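Local coordinates for protein transcription anti-terminator antagonist UpxZ (Bacteroides uniformis ATCC 8492, PDB 4EPZ) that probably acts as an antagonist of transcription anti-termination in the regulation of capsular polysaccharide synthesis, at residues S45-F49 against L66-Y70; G60-L64 against L103-L107; N38-L42 against G69-Y75. All coordinates share one frame. Residues are numbered along the deposited sequence.

In the fold
From the N terminus, the chain leaves helix 5-20, runs through helix 32-49 and turns back along helix 56-72, so that contacts 1 and 3 tie two sequence-adjacent helices into a hairpin. Contact 1 closes the shorter loop, 45-49 onto 66-70; contact 3, 38-42 onto 69-75, encloses that loop and shares G69 and Y70 with it, their centres about 8 Å apart. Contact 2 starts inside both loops, at 60-64, and ends beyond them at 103-107, crossing both and fastening helix 102-115 to helix 56-72. Helix 56-72 therefore serves all three contacts, and contacts 1 and 2 touch through L48 CD2 and L62 CD2, 3.8 Å apart.

Contact 1: S45-F49 against L66-Y70; sequences SDSLF and LLMGY
Both segments are helical and run nearly antiparallel, with their local axes 9.8 Å apart at closest approach and their N-to-C directions 150° apart (signed crossing -150°). S45 sets the register, its CA lying 5.5 Å from that of L66. Its CB points toward the other helix and sits over one face of the Y70 ring, a CH-pi contact 3.8 Å from the ring centroid and 16° off the normal. S45 OG (chi1 m) bonds to V41 O and lies 3.4 Å from G69 CA; an ideal CB on G69 would fall 2.1 Å from that OG, so the absent side chain makes room for the serine. S45 O lies 3.2 Å from CD2 of L66 (m, t). D46 CB points away, but the m rotamer brings the carboxylate back to accept a hydrogen bond from Y70 OH to OD1 at 2.6 Å. The same OD1 pairs with K83 of helix 80-92 in a salt bridge. Helices 32-49 and 56-72 form an antiparallel alpha-alpha hairpin in this all-helical UpxZ fold, this contact being nearer the connecting turn than contact 3. L48, pointing toward the partner, places CB 3.8 Å from L66 CD2 and packs on L12 of helix 5-20. F49, chi1 t, points sideways; its N is 3.6 Å from L66 CD2, and its CD1 reaches 4.1 Å from Y70 CE2 at the tyrosine ring edge.

Contact 2: G60-L64 against L103-L107; sequences GNLCL and LKMRL
Helix-helix packing within the all-helical core joins helix 56-72 to helix 102-115, segments far apart in sequence. Both are regular helix, with local axes 10.1 Å apart at closest approach and crossing at 36° in a roughly parallel sense; CA pairs N61-L103 (7.2 Å) and L64-L107 (6.0 Å) fix the register. The contact is essentially apolar and rests on three leucines. L64 and L103 adopt the same rotamer, chi1 t and chi2 p, and both CA-to-CB bonds point toward the partner, so their tips meet with L64 CD2 3.8 Å from L103 CD1. L107 starts sideways, but its m,t conformation swings CD2 across to L64 CB at 3.8 Å and C63 CB at 4.3 Å. G60 leaves space for these leucines: an ideal CB would lie 3.1 Å from L103 CD2, while its O is 3.7 Å from L103 CD1. N61 (chi1 m) points its CB away, yet ND2 approaches L103 CD2 at 3.8 Å; that amide is satisfied by E57 O. R106 contributes its aliphatic base, with the guanidinium carried clear of 60-64; its side chain also touches E139 and I143 of helix 138-152. R106 CB lies 3.7 Å from L64 CD2.

Contact 3: N38-L42 against G69-Y75; sequences NKEVL and GYNATIY
Two direct hydrogen bonds anchor the loop after helix 56-72 to N38 on helix 32-49. T73 OG1 donates to N38 O at 2.7 Å, and I74 N donates to N38 OD1 at 3.0 Å with an N-H...O angle of 152°. Water 1 extends this join, donating to N38 OD1 (2.8 Å) and to A72 O (3.1 Å), the last helical residue. N38 takes chi1 m and chi2 -84°, which turns OD1 to the loop, while its ND2 bonds to F34 O one turn earlier. T73 (chi1 t) is the first residue to leave helical angles, at phi/psi -72/141; I74 returns to -75/-23 and Y75 to -77/140. Within the loop, Y75 N makes a weak 3.3 Å bond to T73 OG1.

In register, the CA atoms of N38 and T73 are 4.9 Å apart, those of V41 and G69 5.8 Å. V41 (t) points toward the partner, its CG1 3.3 Å from G69 O and 4.2 Å from A72 CB. L42 (t, p) spreads its methyls between two aromatics: CD1 is 4.0 Å from Y70 CE1, at the ring edge, and CD2 is 3.7 Å from Y75 CB. Y75, chi1 m, brings the CE2 edge of its ring to 3.6 Å from K39 N, and Y75 CE2 also lies 3.6 Å from N38 CB. M15 and L19 of helix 5-20 also touch V41. The whole arrangement is an alpha-hairpin whose second helix, on ending, folds its exit loop back against the first.

Contact 1: S45-F49 against L66-Y70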
ATOM      1  N   SER A  45     -12.153   3.567  -1.912  1.00 21.09           N
ATOM      2  CA  SER A  45     -11.066   4.418  -1.418  1.00 19.98           C
ATOM      3  C   SER A  45     -11.618   5.803  -1.074  1.00 23.57           C
ATOM      4  O   SER A  45     -11.389   6.281   0.040  1.00 23.10           O
ATOM      5  CB  SER A  45      -9.946   4.514  -2.451  1.00 21.69           C
ATOM      6  OG  SER A  45      -9.415   3.228  -2.719  1.00 19.79           O
ATOM      7  N   ASP A  46     -12.418   6.397  -1.983  1.00 21.59           N
ATOM      8  CA  ASP A  46     -13.021   7.707  -1.744  1.00 22.13           C
ATOM      9  C   ASP A  46     -13.923   7.683  -0.512  1.00 26.87           C
ATOM     10  O   ASP A  46     -13.856   8.605   0.297  1.00 27.72           O
ATOM     11  CB  ASP A  46     -13.786   8.186  -2.981  1.00 25.18           C
ATOM     12  CG  ASP A  46     -12.884   8.742  -4.073  1.00 32.76           C
ATOM     13  OD1 ASP A  46     -11.692   9.045  -3.774  1.00 31.48           O
ATOM     14  OD2 ASP A  46     -13.376   8.922  -5.210  1.00 39.12           O
ATOM     15  N   SER A  47     -14.733   6.621  -0.329  1.00 24.52           N
ATOM     16  CA  SER A  47     -15.631   6.534   0.818  0.50 25.10           C
ATOM     17  C   SER A  47     -14.847   6.470   2.149  1.00 28.24           C
ATOM     18  O   SER A  47     -15.235   7.109   3.126  1.00 30.69           O
ATOM     19  CB  SER A  47     -16.551   5.324   0.678  0.50 28.53           C
ATOM     20  OG  SER A  47     -17.400   5.197   1.803  0.50 30.80           O
ATOM     21  N   LEU A  48     -13.745   5.714   2.182  1.00 22.59           N
ATOM     22  CA  LEU A  48     -12.954   5.540   3.391  1.00 22.56           C
ATOM     23  C   LEU A  48     -11.997   6.699   3.699  1.00 25.32           C
ATOM     24  O   LEU A  48     -11.580   6.874   4.843  1.00 24.16           O
ATOM     25  CB  LEU A  48     -12.143   4.247   3.261  1.00 22.87           C
ATOM     26  CG  LEU A  48     -12.883   2.940   3.601  1.00 31.10           C
ATOM     27  CD1 LEU A  48     -12.019   1.723   3.268  1.00 31.59           C
ATOM     28  CD2 LEU A  48     -13.247   2.862   5.116  1.00 33.23           C
ATOM     29  N   PHE A  49     -11.647   7.486   2.673  1.00 22.38           N
ATOM     30  CA  PHE A  49     -10.666   8.566   2.801  1.00 21.69           C
ATOM     31  C   PHE A  49     -10.954   9.569   3.945  1.00 28.18           C
ATOM     32  O   PHE A  49     -10.007   9.944   4.639  1.00 28.87           O
ATOM     33  CB  PHE A  49     -10.557   9.315   1.473  1.00 22.35           C
ATOM     34  CG  PHE A  49      -9.538  10.435   1.530  1.00 21.08           C
ATOM     35  CD1 PHE A  49      -8.174  10.155   1.569  1.00 23.37           C
ATOM     36  CD2 PHE A  49      -9.948  11.767   1.547  1.00 21.49           C
ATOM     37  CE1 PHE A  49      -7.233  11.196   1.604  1.00 22.24           C
ATOM     38  CE2 PHE A  49      -9.007  12.813   1.574  1.00 20.89           C
ATOM     39  CZ  PHE A  49      -7.660  12.518   1.632  1.00 19.35           C
ATOM     40  N   LEU A  66      -6.089   2.601   1.916  1.00 17.19           N
ATOM     41  CA  LEU A  66      -6.207   3.812   1.083  1.00 17.82           C
ATOM     42  C   LEU A  66      -5.056   3.940   0.129  1.00 19.54           C
ATOM     43  O   LEU A  66      -5.283   4.254  -1.043  1.00 20.03           O
ATOM     44  CB  LEU A  66      -6.322   5.050   1.961  1.00 17.96           C
ATOM     45  CG  LEU A  66      -7.637   5.180   2.723  1.00 20.78           C
ATOM     46  CD1 LEU A  66      -7.525   6.290   3.783  1.00 21.74           C
ATOM     47  CD2 LEU A  66      -8.821   5.431   1.735  1.00 24.30           C
ATOM     48  N   LEU A  67      -3.820   3.678   0.600  1.00 19.91           N
ATOM     49  CA  LEU A  67      -2.638   3.781  -0.264  1.00 19.71           C
ATOM     50  C   LEU A  67      -2.681   2.721  -1.346  1.00 23.31           C
ATOM     51  O   LEU A  67      -2.384   2.994  -2.518  1.00 22.67           O
ATOM     52  CB  LEU A  67      -1.344   3.648   0.567  1.00 19.91           C
ATOM     53  CG  LEU A  67      -0.102   4.364   0.056  1.00 23.49           C
ATOM     54  CD1 LEU A  67      -0.422   5.793  -0.446  1.00 24.26           C
ATOM     55  CD2 LEU A  67       0.985   4.376   1.159  1.00 22.16           C
HETATM   56  N   MSE A  68      -3.029   1.493  -0.948  1.00 18.31           N
HETATM   57  CA  MSE A  68      -3.169   0.385  -1.898  1.00 16.72           C
HETATM   58  C   MSE A  68      -4.288   0.667  -2.928  1.00 21.46           C
HETATM   59  O   MSE A  68      -4.067   0.482  -4.132  1.00 21.87           O
HETATM   60  CB  MSE A  68      -3.442  -0.929  -1.161  1.00 18.08           C
HETATM   61  CG  MSE A  68      -2.235  -1.389  -0.383  1.00 21.00           C
HETATM   62 SE   MSE A  68      -2.543  -3.130   0.392  0.75 23.74          SE
HETATM   63  CE  MSE A  68      -2.683  -4.183  -1.241  1.00 21.47           C
ATOM     64  N   GLY A  69      -5.438   1.159  -2.442  1.00 18.70           N
ATOM     65  CA  GLY A  69      -6.613   1.464  -3.253  1.00 20.08           C
ATOM     66  C   GLY A  69      -6.313   2.496  -4.318  1.00 21.75           C
ATOM     67  O   GLY A  69      -6.528   2.251  -5.510  1.00 20.88           O
ATOM     68  N   TYR A  70      -5.768   3.654  -3.893  1.00 18.90           N
ATOM     69  CA  TYR A  70      -5.441   4.722  -4.845  1.00 18.43           C
ATOM     70  C   TYR A  70      -4.280   4.320  -5.789  1.00 24.12           C
ATOM     71  O   TYR A  70      -4.237   4.791  -6.928  1.00 24.06           O
ATOM     72  CB  TYR A  70      -5.149   6.042  -4.128  1.00 18.69           C
ATOM     73  CG  TYR A  70      -6.385   6.730  -3.574  1.00 20.73           C
ATOM     74  CD1 TYR A  70      -7.467   7.039  -4.394  1.00 22.05           C
ATOM     75  CD2 TYR A  70      -6.456   7.103  -2.234  1.00 20.54           C
ATOM     76  CE1 TYR A  70      -8.618   7.657  -3.884  1.00 22.01           C
ATOM     77  CE2 TYR A  70      -7.594   7.735  -1.716  1.00 21.71           C
ATOM     78  CZ  TYR A  70      -8.666   8.013  -2.545  1.00 24.96           C
ATOM     79  OH  TYR A  70      -9.776   8.634  -2.035  1.00 26.96           O
TER

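Contact 2: G60-L64 against L103-L107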
ATOM      1  N   GLY A  60      -3.553   2.201  10.973  1.00 17.56           N
ATOM      2  CA  GLY A  60      -2.630   1.535  10.057  1.00 17.33           C
ATOM      3  C   GLY A  60      -3.364   0.805   8.939  1.00 19.26           C
ATOM      4  O   GLY A  60      -2.988   0.899   7.767  1.00 17.42           O
ATOM      5  N   ASN A  61      -4.408   0.034   9.289  1.00 16.28           N
ATOM      6  CA  ASN A  61      -5.159  -0.737   8.289  1.00 15.35           C
ATOM      7  C   ASN A  61      -5.904   0.194   7.333  1.00 18.47           C
ATOM      8  O   ASN A  61      -5.965  -0.096   6.135  1.00 18.58           O
ATOM      9  CB  ASN A  61      -6.138  -1.679   8.983  1.00 16.69           C
ATOM     10  CG  ASN A  61      -5.416  -2.928   9.395  1.00 22.36           C
ATOM     11  OD1 ASN A  61      -5.036  -3.732   8.543  1.00 20.93           O
ATOM     12  ND2 ASN A  61      -5.158  -3.091  10.688  1.00 19.54           N
ATOM     13  N   LEU A  62      -6.495   1.287   7.874  1.00 17.82           N
ATOM     14  CA  LEU A  62      -7.176   2.280   7.032  1.00 20.05           C
ATOM     15  C   LEU A  62      -6.188   2.902   6.035  1.00 20.26           C
ATOM     16  O   LEU A  62      -6.471   2.978   4.828  1.00 19.21           O
ATOM     17  CB  LEU A  62      -7.770   3.378   7.924  1.00 22.51           C
ATOM     18  CG  LEU A  62      -9.131   3.140   8.566  1.00 31.21           C
ATOM     19  CD1 LEU A  62      -9.443   4.301   9.531  1.00 32.44           C
ATOM     20  CD2 LEU A  62     -10.250   3.100   7.484  1.00 36.60           C
ATOM     21  N   CYS A  63      -5.030   3.363   6.537  1.00 17.39           N
ATOM     22  CA  CYS A  63      -4.014   3.988   5.692  1.00 17.84           C
ATOM     23  C   CYS A  63      -3.503   3.036   4.650  1.00 18.93           C
ATOM     24  O   CYS A  63      -3.303   3.436   3.507  1.00 17.82           O
ATOM     25  CB  CYS A  63      -2.878   4.512   6.544  1.00 19.00           C
ATOM     26  SG  CYS A  63      -3.340   5.981   7.461  1.00 23.13           S
ATOM     27  N   LEU A  64      -3.227   1.781   5.051  1.00 15.93           N
ATOM     28  CA  LEU A  64      -2.742   0.817   4.078  1.00 15.52           C
ATOM     29  C   LEU A  64      -3.792   0.572   2.994  1.00 19.00           C
ATOM     30  O   LEU A  64      -3.445   0.590   1.809  1.00 18.15           O
ATOM     31  CB  LEU A  64      -2.351  -0.501   4.742  1.00 15.21           C
ATOM     32  CG  LEU A  64      -1.830  -1.574   3.762  1.00 18.88           C
ATOM     33  CD1 LEU A  64      -0.554  -1.103   3.046  1.00 20.69           C
ATOM     34  CD2 LEU A  64      -1.607  -2.906   4.477  1.00 18.10           C
ATOM     35  N   LEU A 103       1.438  -5.909   8.675  1.00 16.67           N
ATOM     36  CA  LEU A 103       0.865  -4.589   8.402  1.00 16.62           C
ATOM     37  C   LEU A 103       1.960  -3.524   8.317  1.00 18.43           C
ATOM     38  O   LEU A 103       1.981  -2.708   7.364  1.00 16.73           O
ATOM     39  CB  LEU A 103      -0.109  -4.232   9.536  1.00 16.12           C
ATOM     40  CG  LEU A 103      -0.647  -2.785   9.523  1.00 19.14           C
ATOM     41  CD1 LEU A 103      -1.484  -2.467   8.234  1.00 20.62           C
ATOM     42  CD2 LEU A 103      -1.447  -2.517  10.806  1.00 21.30           C
ATOM     43  N   LYS A 104       2.854  -3.526   9.318  1.00 16.80           N
ATOM     44  CA  LYS A 104       3.924  -2.512   9.395  1.00 16.50           C
ATOM     45  C   LYS A 104       4.844  -2.685   8.194  1.00 17.13           C
ATOM     46  O   LYS A 104       5.194  -1.684   7.548  1.00 16.58           O
ATOM     47  CB  LYS A 104       4.681  -2.601  10.723  1.00 18.08           C
ATOM     48  CG  LYS A 104       5.646  -1.415  10.862  1.00 18.94           C
ATOM     49  CD  LYS A 104       6.286  -1.381  12.236  1.00 18.55           C
ATOM     50  CE  LYS A 104       6.987  -0.055  12.381  1.00 28.43           C
ATOM     51  NZ  LYS A 104       7.540   0.115  13.756  1.00 28.87           N
HETATM   52  N   MSE A 105       5.172  -3.938   7.841  1.00 15.88           N
HETATM   53  CA  MSE A 105       6.009  -4.187   6.659  1.00 15.10           C
HETATM   54  C   MSE A 105       5.352  -3.616   5.374  1.00 17.60           C
HETATM   55  O   MSE A 105       6.008  -2.952   4.565  1.00 15.55           O
HETATM   56  CB  MSE A 105       6.229  -5.691   6.481  1.00 14.87           C
HETATM   57  CG  MSE A 105       7.075  -6.017   5.259  1.00 17.68           C
HETATM   58 SE   MSE A 105       8.933  -5.377   5.502  0.75 22.71          SE
HETATM   59  CE  MSE A 105       9.399  -5.656   3.565  1.00 20.12           C
ATOM     60  N   ARG A 106       4.061  -3.869   5.208  1.00 15.91           N
ATOM     61  CA  ARG A 106       3.322  -3.369   4.031  1.00 16.35           C
ATOM     62  C   ARG A 106       3.275  -1.840   4.027  1.00 17.84           C
ATOM     63  O   ARG A 106       3.466  -1.239   2.978  1.00 16.72           O
ATOM     64  CB  ARG A 106       1.910  -3.978   3.996  1.00 16.66           C
ATOM     65  CG  ARG A 106       1.993  -5.485   3.657  1.00 16.35           C
ATOM     66  CD  ARG A 106       0.671  -6.144   3.934  1.00 15.36           C
ATOM     67  NE  ARG A 106       0.575  -7.431   3.224  1.00 20.29           N
ATOM     68  CZ  ARG A 106      -0.446  -8.278   3.360  1.00 31.18           C
ATOM     69  NH1 ARG A 106      -1.425  -8.017   4.216  1.00 20.61           N
ATOM     70  NH2 ARG A 106      -0.470  -9.414   2.674  1.00 21.76           N
ATOM     71  N   LEU A 107       3.108  -1.214   5.193  1.00 14.84           N
ATOM     72  CA  LEU A 107       3.066   0.255   5.244  1.00 14.22           C
ATOM     73  C   LEU A 107       4.455   0.829   4.899  1.00 17.45           C
ATOM     74  O   LEU A 107       4.566   1.838   4.189  1.00 15.43           O
ATOM     75  CB  LEU A 107       2.635   0.737   6.621  1.00 14.71           C
ATOM     76  CG  LEU A 107       1.148   0.619   6.922  1.00 16.78           C
ATOM     77  CD1 LEU A 107       0.912   0.793   8.433  1.00 17.65           C
ATOM     78  CD2 LEU A 107       0.347   1.713   6.179  1.00 16.81           C
TER

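Contact 3: N38-L42 against G69-Y75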
ATOM      1  N   ASN A  38     -12.083  -1.381 -11.342  1.00 32.26           N
ATOM      2  CA  ASN A  38     -11.264  -0.195 -11.116  1.00 30.00           C
ATOM      3  C   ASN A  38     -12.091   0.887 -10.469  1.00 32.27           C
ATOM      4  O   ASN A  38     -11.570   1.599  -9.606  1.00 29.85           O
ATOM      5  CB  ASN A  38     -10.647   0.330 -12.410  1.00 29.11           C
ATOM      6  CG  ASN A  38      -9.367  -0.351 -12.719  1.00 38.41           C
ATOM      7  OD1 ASN A  38      -8.306   0.028 -12.226  1.00 28.40           O
ATOM      8  ND2 ASN A  38      -9.449  -1.404 -13.505  1.00 35.43           N
ATOM      9  N   LYS A  39     -13.387   0.995 -10.874  1.00 29.17           N
ATOM     10  CA  LYS A  39     -14.320   1.993 -10.351  0.50 29.27           C
ATOM     11  C   LYS A  39     -14.648   1.680  -8.896  1.00 31.19           C
ATOM     12  O   LYS A  39     -14.674   2.581  -8.071  1.00 30.59           O
ATOM     13  CB  LYS A  39     -15.610   2.057 -11.212  0.50 33.36           C
ATOM     14  CG  LYS A  39     -16.667   3.080 -10.764  0.50 48.42           C
ATOM     15  CD  LYS A  39     -16.183   4.534 -10.798  0.50 55.02           C
ATOM     16  CE  LYS A  39     -17.310   5.525 -10.606  0.50 69.91           C
ATOM     17  NZ  LYS A  39     -18.161   5.656 -11.820  0.50 81.25           N
ATOM     18  N   GLU A  40     -14.920   0.411  -8.599  1.00 28.21           N
ATOM     19  CA  GLU A  40     -15.267   0.008  -7.240  1.00 28.92           C
ATOM     20  C   GLU A  40     -14.112   0.277  -6.270  1.00 27.75           C
ATOM     21  O   GLU A  40     -14.358   0.731  -5.148  1.00 26.64           O
ATOM     22  CB  GLU A  40     -15.664  -1.449  -7.161  1.00 31.76           C
ATOM     23  CG  GLU A  40     -16.298  -1.736  -5.809  1.00 42.56           C
ATOM     24  CD  GLU A  40     -16.875  -3.112  -5.583  1.00 58.05           C
ATOM     25  OE1 GLU A  40     -17.090  -3.852  -6.572  1.00 52.13           O
ATOM     26  OE2 GLU A  40     -17.088  -3.455  -4.398  1.00 43.78           O
ATOM     27  N   VAL A  41     -12.864  -0.007  -6.691  1.00 24.20           N
ATOM     28  CA  VAL A  41     -11.696   0.279  -5.835  1.00 22.06           C
ATOM     29  C   VAL A  41     -11.610   1.808  -5.598  1.00 25.11           C
ATOM     30  O   VAL A  41     -11.416   2.229  -4.457  1.00 23.03           O
ATOM     31  CB  VAL A  41     -10.371  -0.324  -6.375  1.00 24.55           C
ATOM     32  CG1 VAL A  41      -9.150   0.234  -5.640  1.00 23.16           C
ATOM     33  CG2 VAL A  41     -10.391  -1.857  -6.285  1.00 24.95           C
ATOM     34  N   LEU A  42     -11.857   2.640  -6.644  1.00 23.10           N
ATOM     35  CA  LEU A  42     -11.825   4.097  -6.457  1.00 22.39           C
ATOM     36  C   LEU A  42     -12.940   4.537  -5.508  1.00 26.36           C
ATOM     37  O   LEU A  42     -12.679   5.296  -4.563  1.00 25.86           O
ATOM     38  CB  LEU A  42     -11.955   4.834  -7.798  1.00 23.34           C
ATOM     39  CG  LEU A  42     -11.965   6.350  -7.689  1.00 28.80           C
ATOM     40  CD1 LEU A  42     -10.615   6.909  -7.249  1.00 29.71           C
ATOM     41  CD2 LEU A  42     -12.422   6.967  -8.979  1.00 31.65           C
ATOM     42  N   GLY A  69      -5.438   1.159  -2.442  1.00 18.70           N
ATOM     43  CA  GLY A  69      -6.613   1.464  -3.253  1.00 20.08           C
ATOM     44  C   GLY A  69      -6.313   2.496  -4.318  1.00 21.75           C
ATOM     45  O   GLY A  69      -6.528   2.251  -5.510  1.00 20.88           O
ATOM     46  N   TYR A  70      -5.768   3.654  -3.893  1.00 18.90           N
ATOM     47  CA  TYR A  70      -5.441   4.722  -4.845  1.00 18.43           C
ATOM     48  C   TYR A  70      -4.280   4.320  -5.789  1.00 24.12           C
ATOM     49  O   TYR A  70      -4.237   4.791  -6.928  1.00 24.06           O
ATOM     50  CB  TYR A  70      -5.149   6.042  -4.128  1.00 18.69           C
ATOM     51  CG  TYR A  70      -6.385   6.730  -3.574  1.00 20.73           C
ATOM     52  CD1 TYR A  70      -7.467   7.039  -4.394  1.00 22.05           C
ATOM     53  CD2 TYR A  70      -6.456   7.103  -2.234  1.00 20.54           C
ATOM     54  CE1 TYR A  70      -8.618   7.657  -3.884  1.00 22.01           C
ATOM     55  CE2 TYR A  70      -7.594   7.735  -1.716  1.00 21.71           C
ATOM     56  CZ  TYR A  70      -8.666   8.013  -2.545  1.00 24.96           C
ATOM     57  OH  TYR A  70      -9.776   8.634  -2.035  1.00 26.96           O
ATOM     58  N   ASN A  71      -3.390   3.405  -5.370  1.00 21.51           N
ATOM     59  CA  ASN A  71      -2.360   2.943  -6.297  1.00 21.79           C
ATOM     60  C   ASN A  71      -2.914   1.913  -7.257  1.00 24.13           C
ATOM     61  O   ASN A  71      -2.448   1.854  -8.387  1.00 26.68           O
ATOM     62  CB  ASN A  71      -1.151   2.354  -5.580  1.00 21.51           C
ATOM     63  CG  ASN A  71      -0.157   3.437  -5.257  1.00 30.26           C
ATOM     64  OD1 ASN A  71       0.514   3.993  -6.153  1.00 29.85           O
ATOM     65  ND2 ASN A  71      -0.185   3.896  -4.017  1.00 21.36           N
ATOM     66  N   ALA A  72      -3.878   1.090  -6.812  1.00 21.04           N
ATOM     67  CA  ALA A  72      -4.450   0.015  -7.638  1.00 20.66           C
ATOM     68  C   ALA A  72      -5.337   0.549  -8.779  1.00 24.86           C
ATOM     69  O   ALA A  72      -5.267   0.043  -9.902  1.00 26.55           O
ATOM     70  CB  ALA A  72      -5.268  -0.936  -6.780  1.00 20.94           C
ATOM     71  N   THR A  73      -6.214   1.504  -8.474  1.00 21.12           N
ATOM     72  CA  THR A  73      -7.184   1.985  -9.473  1.00 22.51           C
ATOM     73  C   THR A  73      -6.515   2.831 -10.560  1.00 25.57           C
ATOM     74  O   THR A  73      -5.670   3.675 -10.249  1.00 23.30           O
ATOM     75  CB  THR A  73      -8.371   2.733  -8.815  1.00 26.97           C
ATOM     76  OG1 THR A  73      -9.328   3.032  -9.851  1.00 26.27           O
ATOM     77  CG2 THR A  73      -7.951   4.034  -8.081  1.00 20.53           C
ATOM     78  N   ILE A  74      -6.975   2.659 -11.829  1.00 24.55           N
ATOM     79  CA  ILE A  74      -6.473   3.444 -12.971  1.00 25.51           C
ATOM     80  C   ILE A  74      -7.041   4.853 -12.937  1.00 29.06           C
ATOM     81  O   ILE A  74      -6.504   5.758 -13.584  1.00 28.23           O
ATOM     82  CB  ILE A  74      -6.822   2.779 -14.336  1.00 30.70           C
ATOM     83  CG1 ILE A  74      -8.355   2.550 -14.468  1.00 31.89           C
ATOM     84  CG2 ILE A  74      -6.011   1.505 -14.524  1.00 34.21           C
ATOM     85  CD1 ILE A  74      -8.930   2.326 -15.881  1.00 48.31           C
ATOM     86  N   TYR A  75      -8.182   5.015 -12.252  1.00 25.44           N
ATOM     87  CA  TYR A  75      -8.892   6.294 -12.237  1.00 25.41           C
ATOM     88  C   TYR A  75      -8.219   7.308 -11.322  1.00 29.24           C
ATOM     89  O   TYR A  75      -7.715   6.967 -10.248  1.00 27.23           O
ATOM     90  CB  TYR A  75     -10.346   6.060 -11.856  1.00 26.49           C
ATOM     91  CG  TYR A  75     -11.070   5.229 -12.895  1.00 27.26           C
ATOM     92  CD1 TYR A  75     -11.083   5.609 -14.241  1.00 29.15           C
ATOM     93  CD2 TYR A  75     -11.747   4.069 -12.540  1.00 26.68           C
ATOM     94  CE1 TYR A  75     -11.726   4.828 -15.206  1.00 31.01           C
ATOM     95  CE2 TYR A  75     -12.427   3.306 -13.489  1.00 27.91           C
ATOM     96  CZ  TYR A  75     -12.427   3.699 -14.818  1.00 34.98           C
ATOM     97  OH  TYR A  75     -13.086   2.941 -15.749  1.00 35.61           O
TER
HETATM   98  O   HOH W   1      -5.863  -1.279 -12.695  1.00 38.25           O